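Local coordinates for protein geranyltranstransferase (IspA) (Helicobacter pylori, PDB 3LLW) that probably acts as a prenyltransferase of isoprenoid biosynthesis, joining isoprenyl diphosphates with the help of magnesium, at residues Phe51-Leu63 / Tyr286-Leu300. Sequence-based numbering, arbitrary orientation.
Sequences FRPKLFLAVLCAL and YPLLQENLNALLNTL. With SO4 (sulfate ion), chain E; SO4 (sulfate ion), chain F.
Asn-292 meets Ala-58 and Ala-62 where helices 51-63 and 287-300 lie near each other. Its CB lies 3.6 Å from Ala-58 O and also meets Ala-58 CB. CG stands beside the backbone N (chi1 -70°), which swings the amide toward helix 51-63; CG passes 3.8 Å from Ala-58 O, and ND2 donates to that oxygen at 3.1 Å. The bond is nearly straight (166°), lies in the amide plane and uses a lone pair in the carbonyl plane, which should help hold the amide's rotation; the same ND2 lies 3.5 Å from Ala-62 CB. Two alanines on one helix let the pair approach to 8.3 Å between axes, nearly antiparallel at 153°. The pair belongs to the largely helical fold of the FPP/GGPP synthase family: the C-terminal helix packs on helix 51-63, helix 178-204 touches both through Leu-197, and the contact lies away from the magnesium-binding aspartates. Further along, Leu-296 enters as a knob among Phe-51, Lys-54, Leu-55 and Ala-58, its CD1 3.9 Å from Leu-55 CD2. Leu-300 CD1 makes a CH-pi contact over one face of the Phe-51 ring, 4.2 Å from the centroid, while Leu-55 CD1 sits over the rim of the opposite face. At the other end, backbone N atoms of Leu-288 and Leu-289 bind a sulfate, probably from the crystallisation liquor, at the first turn of helix 287-300.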
# COMPACT_ATOMS: atom_id res chain seq x y z
N PHE A 51 -0.98 19.75 -5.91
CA PHE A 51 -1.40 19.69 -7.30
C PHE A 51 -2.38 18.54 -7.57
O PHE A 51 -3.39 18.73 -8.24
CB PHE A 51 -0.21 19.64 -8.26
CG PHE A 51 -0.60 19.70 -9.72
CD1 PHE A 51 -1.35 20.77 -10.21
CD2 PHE A 51 -0.22 18.70 -10.60
CE1 PHE A 51 -1.72 20.83 -11.56
CE2 PHE A 51 -0.57 18.75 -11.95
CZ PHE A 51 -1.33 19.81 -12.43
N ARG A 52 -2.10 17.36 -7.01
CA ARG A 52 -2.93 16.19 -7.27
C ARG A 52 -4.32 16.24 -6.62
O ARG A 52 -5.28 15.97 -7.33
CB ARG A 52 -2.17 14.89 -6.96
CG ARG A 52 -1.07 14.61 -7.94
CD ARG A 52 0.19 14.19 -7.20
NE ARG A 52 1.33 14.17 -8.12
CZ ARG A 52 2.25 15.13 -8.18
NH1 ARG A 52 3.23 15.01 -9.06
NH2 ARG A 52 2.21 16.18 -7.36
N PRO A 53 -4.42 16.55 -5.31
CA PRO A 53 -5.77 16.78 -4.80
C PRO A 53 -6.54 17.90 -5.50
O PRO A 53 -7.75 17.76 -5.73
CB PRO A 53 -5.55 17.13 -3.33
CG PRO A 53 -4.24 16.53 -2.99
CD PRO A 53 -3.42 16.66 -4.22
N LYS A 54 -5.86 18.98 -5.88
CA LYS A 54 -6.52 20.03 -6.68
C LYS A 54 -7.07 19.52 -8.01
O LYS A 54 -8.15 19.92 -8.42
CB LYS A 54 -5.61 21.22 -6.91
CG LYS A 54 -5.47 22.11 -5.69
CD LYS A 54 -4.33 23.09 -5.84
CE LYS A 54 -4.09 23.82 -4.51
NZ LYS A 54 -3.20 24.97 -4.65
N LEU A 55 -6.33 18.62 -8.67
CA LEU A 55 -6.82 18.01 -9.92
C LEU A 55 -8.04 17.15 -9.67
O LEU A 55 -8.98 17.17 -10.46
CB LEU A 55 -5.73 17.14 -10.56
CG LEU A 55 -4.55 17.82 -11.24
CD1 LEU A 55 -3.41 16.81 -11.34
CD2 LEU A 55 -4.98 18.32 -12.61
N PHE A 56 -8.00 16.38 -8.57
CA PHE A 56 -9.11 15.53 -8.14
C PHE A 56 -10.35 16.37 -7.91
O PHE A 56 -11.45 16.07 -8.42
CB PHE A 56 -8.73 14.78 -6.84
CG PHE A 56 -9.89 14.05 -6.20
CD1 PHE A 56 -10.43 14.50 -5.00
CD2 PHE A 56 -10.45 12.92 -6.81
CE1 PHE A 56 -11.51 13.82 -4.41
CE2 PHE A 56 -11.52 12.25 -6.22
CZ PHE A 56 -12.07 12.71 -5.04
N LEU A 57 -10.17 17.43 -7.13
CA LEU A 57 -11.26 18.34 -6.79
C LEU A 57 -11.76 19.19 -7.96
O LEU A 57 -12.92 19.55 -7.99
CB LEU A 57 -10.87 19.22 -5.60
CG LEU A 57 -10.76 18.51 -4.26
CD1 LEU A 57 -10.04 19.42 -3.24
CD2 LEU A 57 -12.14 18.12 -3.76
N ALA A 58 -10.89 19.48 -8.92
CA ALA A 58 -11.30 20.19 -10.13
C ALA A 58 -12.37 19.44 -10.89
O ALA A 58 -13.34 20.04 -11.32
CB ALA A 58 -10.11 20.44 -11.03
N VAL A 59 -12.21 18.13 -11.03
CA VAL A 59 -13.14 17.27 -11.76
C VAL A 59 -14.42 17.08 -10.96
O VAL A 59 -15.52 17.17 -11.49
CB VAL A 59 -12.51 15.88 -12.06
CG1 VAL A 59 -13.39 15.06 -13.00
CG2 VAL A 59 -11.16 16.04 -12.70
N LEU A 60 -14.26 16.85 -9.67
CA LEU A 60 -15.36 16.53 -8.79
C LEU A 60 -16.31 17.70 -8.50
O LEU A 60 -17.53 17.55 -8.66
CB LEU A 60 -14.79 15.94 -7.51
CG LEU A 60 -15.75 15.52 -6.42
CD1 LEU A 60 -16.45 14.22 -6.79
CD2 LEU A 60 -14.90 15.36 -5.23
N CYS A 61 -15.76 18.85 -8.11
CA CYS A 61 -16.55 20.07 -7.86
C CYS A 61 -17.34 20.52 -9.08
O CYS A 61 -18.44 21.05 -8.95
CB CYS A 61 -15.66 21.24 -7.44
SG CYS A 61 -14.89 21.05 -5.84
N ALA A 62 -16.76 20.32 -10.26
CA ALA A 62 -17.41 20.61 -11.52
C ALA A 62 -18.59 19.68 -11.81
O ALA A 62 -19.60 20.11 -12.37
CB ALA A 62 -16.42 20.53 -12.63
N LEU A 63 -18.47 18.41 -11.44
CA LEU A 63 -19.42 17.39 -11.90
C LEU A 63 -20.54 17.06 -10.92
O LEU A 63 -21.61 16.59 -11.34
CB LEU A 63 -18.68 16.11 -12.32
CG LEU A 63 -17.84 16.13 -13.60
CD1 LEU A 63 -17.02 14.85 -13.69
CD2 LEU A 63 -18.67 16.34 -14.87
N TYR A 286 -19.08 19.73 -21.55
CA TYR A 286 -18.67 19.86 -20.14
C TYR A 286 -18.08 21.23 -19.76
O TYR A 286 -16.90 21.29 -19.41
CB TYR A 286 -17.66 18.76 -19.78
CG TYR A 286 -18.23 17.37 -19.89
CD1 TYR A 286 -17.97 16.58 -21.01
CD2 TYR A 286 -19.04 16.85 -18.89
CE1 TYR A 286 -18.52 15.29 -21.13
CE2 TYR A 286 -19.59 15.59 -18.99
CZ TYR A 286 -19.33 14.81 -20.11
OH TYR A 286 -19.87 13.55 -20.17
N PRO A 287 -18.89 22.31 -19.82
CA PRO A 287 -18.39 23.67 -19.55
C PRO A 287 -17.78 23.93 -18.16
O PRO A 287 -16.73 24.58 -18.07
CB PRO A 287 -19.62 24.57 -19.77
CG PRO A 287 -20.80 23.66 -19.71
CD PRO A 287 -20.32 22.34 -20.21
N LEU A 288 -18.42 23.43 -17.09
CA LEU A 288 -17.93 23.64 -15.72
C LEU A 288 -16.61 22.91 -15.48
O LEU A 288 -15.71 23.43 -14.81
CB LEU A 288 -18.98 23.24 -14.68
CG LEU A 288 -20.35 23.95 -14.75
CD1 LEU A 288 -21.37 23.32 -13.79
CD2 LEU A 288 -20.24 25.45 -14.51
N LEU A 289 -16.51 21.71 -16.05
CA LEU A 289 -15.28 20.91 -16.02
C LEU A 289 -14.16 21.59 -16.78
O LEU A 289 -13.02 21.71 -16.28
CB LEU A 289 -15.54 19.50 -16.57
CG LEU A 289 -14.40 18.47 -16.65
CD1 LEU A 289 -13.72 18.24 -15.32
CD2 LEU A 289 -14.90 17.15 -17.22
N GLN A 290 -14.50 22.06 -17.98
CA GLN A 290 -13.54 22.77 -18.81
C GLN A 290 -13.01 24.01 -18.07
O GLN A 290 -11.82 24.31 -18.16
CB GLN A 290 -14.16 23.15 -20.15
CG GLN A 290 -13.16 23.58 -21.22
CD GLN A 290 -12.76 25.05 -21.13
OE1 GLN A 290 -13.57 25.91 -20.77
NE2 GLN A 290 -11.50 25.34 -21.44
N GLU A 291 -13.91 24.68 -17.35
CA GLU A 291 -13.59 25.93 -16.67
C GLU A 291 -12.62 25.70 -15.51
O GLU A 291 -11.63 26.43 -15.38
CB GLU A 291 -14.87 26.59 -16.18
CG GLU A 291 -14.70 28.01 -15.66
CD GLU A 291 -16.03 28.72 -15.44
OE1 GLU A 291 -16.92 28.17 -14.74
OE2 GLU A 291 -16.18 29.85 -15.96
N ASN A 292 -12.90 24.69 -14.69
CA ASN A 292 -12.02 24.32 -13.57
C ASN A 292 -10.64 23.85 -14.03
O ASN A 292 -9.62 24.29 -13.51
CB ASN A 292 -12.68 23.26 -12.68
CG ASN A 292 -13.86 23.80 -11.89
OD1 ASN A 292 -14.22 24.97 -12.02
ND2 ASN A 292 -14.46 22.95 -11.06
N LEU A 293 -10.62 22.96 -15.02
CA LEU A 293 -9.37 22.47 -15.57
C LEU A 293 -8.54 23.56 -16.23
O LEU A 293 -7.35 23.68 -15.96
CB LEU A 293 -9.60 21.29 -16.53
CG LEU A 293 -10.07 19.99 -15.86
CD1 LEU A 293 -10.29 18.91 -16.90
CD2 LEU A 293 -9.09 19.52 -14.80
N ASN A 294 -9.19 24.39 -17.05
CA ASN A 294 -8.56 25.53 -17.71
C ASN A 294 -7.88 26.46 -16.71
O ASN A 294 -6.73 26.86 -16.93
CB ASN A 294 -9.59 26.28 -18.56
CG ASN A 294 -8.99 27.42 -19.36
OD1 ASN A 294 -9.27 28.58 -19.08
ND2 ASN A 294 -8.19 27.09 -20.38
N ALA A 295 -8.58 26.76 -15.62
CA ALA A 295 -8.08 27.68 -14.60
C ALA A 295 -6.85 27.14 -13.90
O ALA A 295 -5.87 27.86 -13.70
CB ALA A 295 -9.15 27.98 -13.59
N LEU A 296 -6.91 25.85 -13.55
CA LEU A 296 -5.82 25.18 -12.86
C LEU A 296 -4.56 25.16 -13.70
O LEU A 296 -3.47 25.47 -13.21
CB LEU A 296 -6.23 23.75 -12.50
CG LEU A 296 -6.00 23.21 -11.09
CD1 LEU A 296 -6.12 21.69 -11.11
CD2 LEU A 296 -4.68 23.66 -10.43
N LEU A 297 -4.72 24.81 -14.98
CA LEU A 297 -3.60 24.74 -15.92
C LEU A 297 -2.95 26.09 -16.20
O LEU A 297 -1.74 26.16 -16.35
CB LEU A 297 -4.02 24.09 -17.23
CG LEU A 297 -4.61 22.68 -17.21
CD1 LEU A 297 -4.67 22.20 -18.63
CD2 LEU A 297 -3.81 21.70 -16.35
N ASN A 298 -3.77 27.14 -16.28
CA ASN A 298 -3.24 28.49 -16.52
C ASN A 298 -2.40 28.98 -15.34
O ASN A 298 -1.42 29.69 -15.53
CB ASN A 298 -4.36 29.49 -16.86
CG ASN A 298 -4.85 29.37 -18.30
OD1 ASN A 298 -4.06 29.41 -19.26
ND2 ASN A 298 -6.16 29.21 -18.46
N THR A 299 -2.79 28.58 -14.14
CA THR A 299 -1.99 28.84 -12.95
C THR A 299 -0.66 28.08 -13.04
O THR A 299 0.39 28.65 -12.73
CB THR A 299 -2.75 28.46 -11.66
OG1 THR A 299 -4.12 28.88 -11.76
CG2 THR A 299 -2.11 29.13 -10.44
N LEU A 300 -0.72 26.82 -13.48
CA LEU A 300 0.47 25.97 -13.60
C LEU A 300 1.47 26.48 -14.64
O LEU A 300 2.68 26.44 -14.42
CB LEU A 300 0.06 24.53 -13.94
CG LEU A 300 1.18 23.47 -13.90
CD1 LEU A 300 1.37 22.97 -12.46
CD2 LEU A 300 0.90 22.32 -14.86
S SO4 E . -20.35 20.23 -16.71
O1 SO4 E . -20.59 21.63 -17.05
O2 SO4 E . -18.91 19.98 -16.63
O3 SO4 E . -20.99 19.93 -15.43
O4 SO4 E . -20.97 19.39 -17.75
S SO4 F . 3.65 19.17 -5.74
O1 SO4 F . 4.47 18.79 -4.57
O2 SO4 F . 3.98 18.32 -6.88
O3 SO4 F . 2.22 19.07 -5.44
O4 SO4 F . 3.98 20.55 -6.10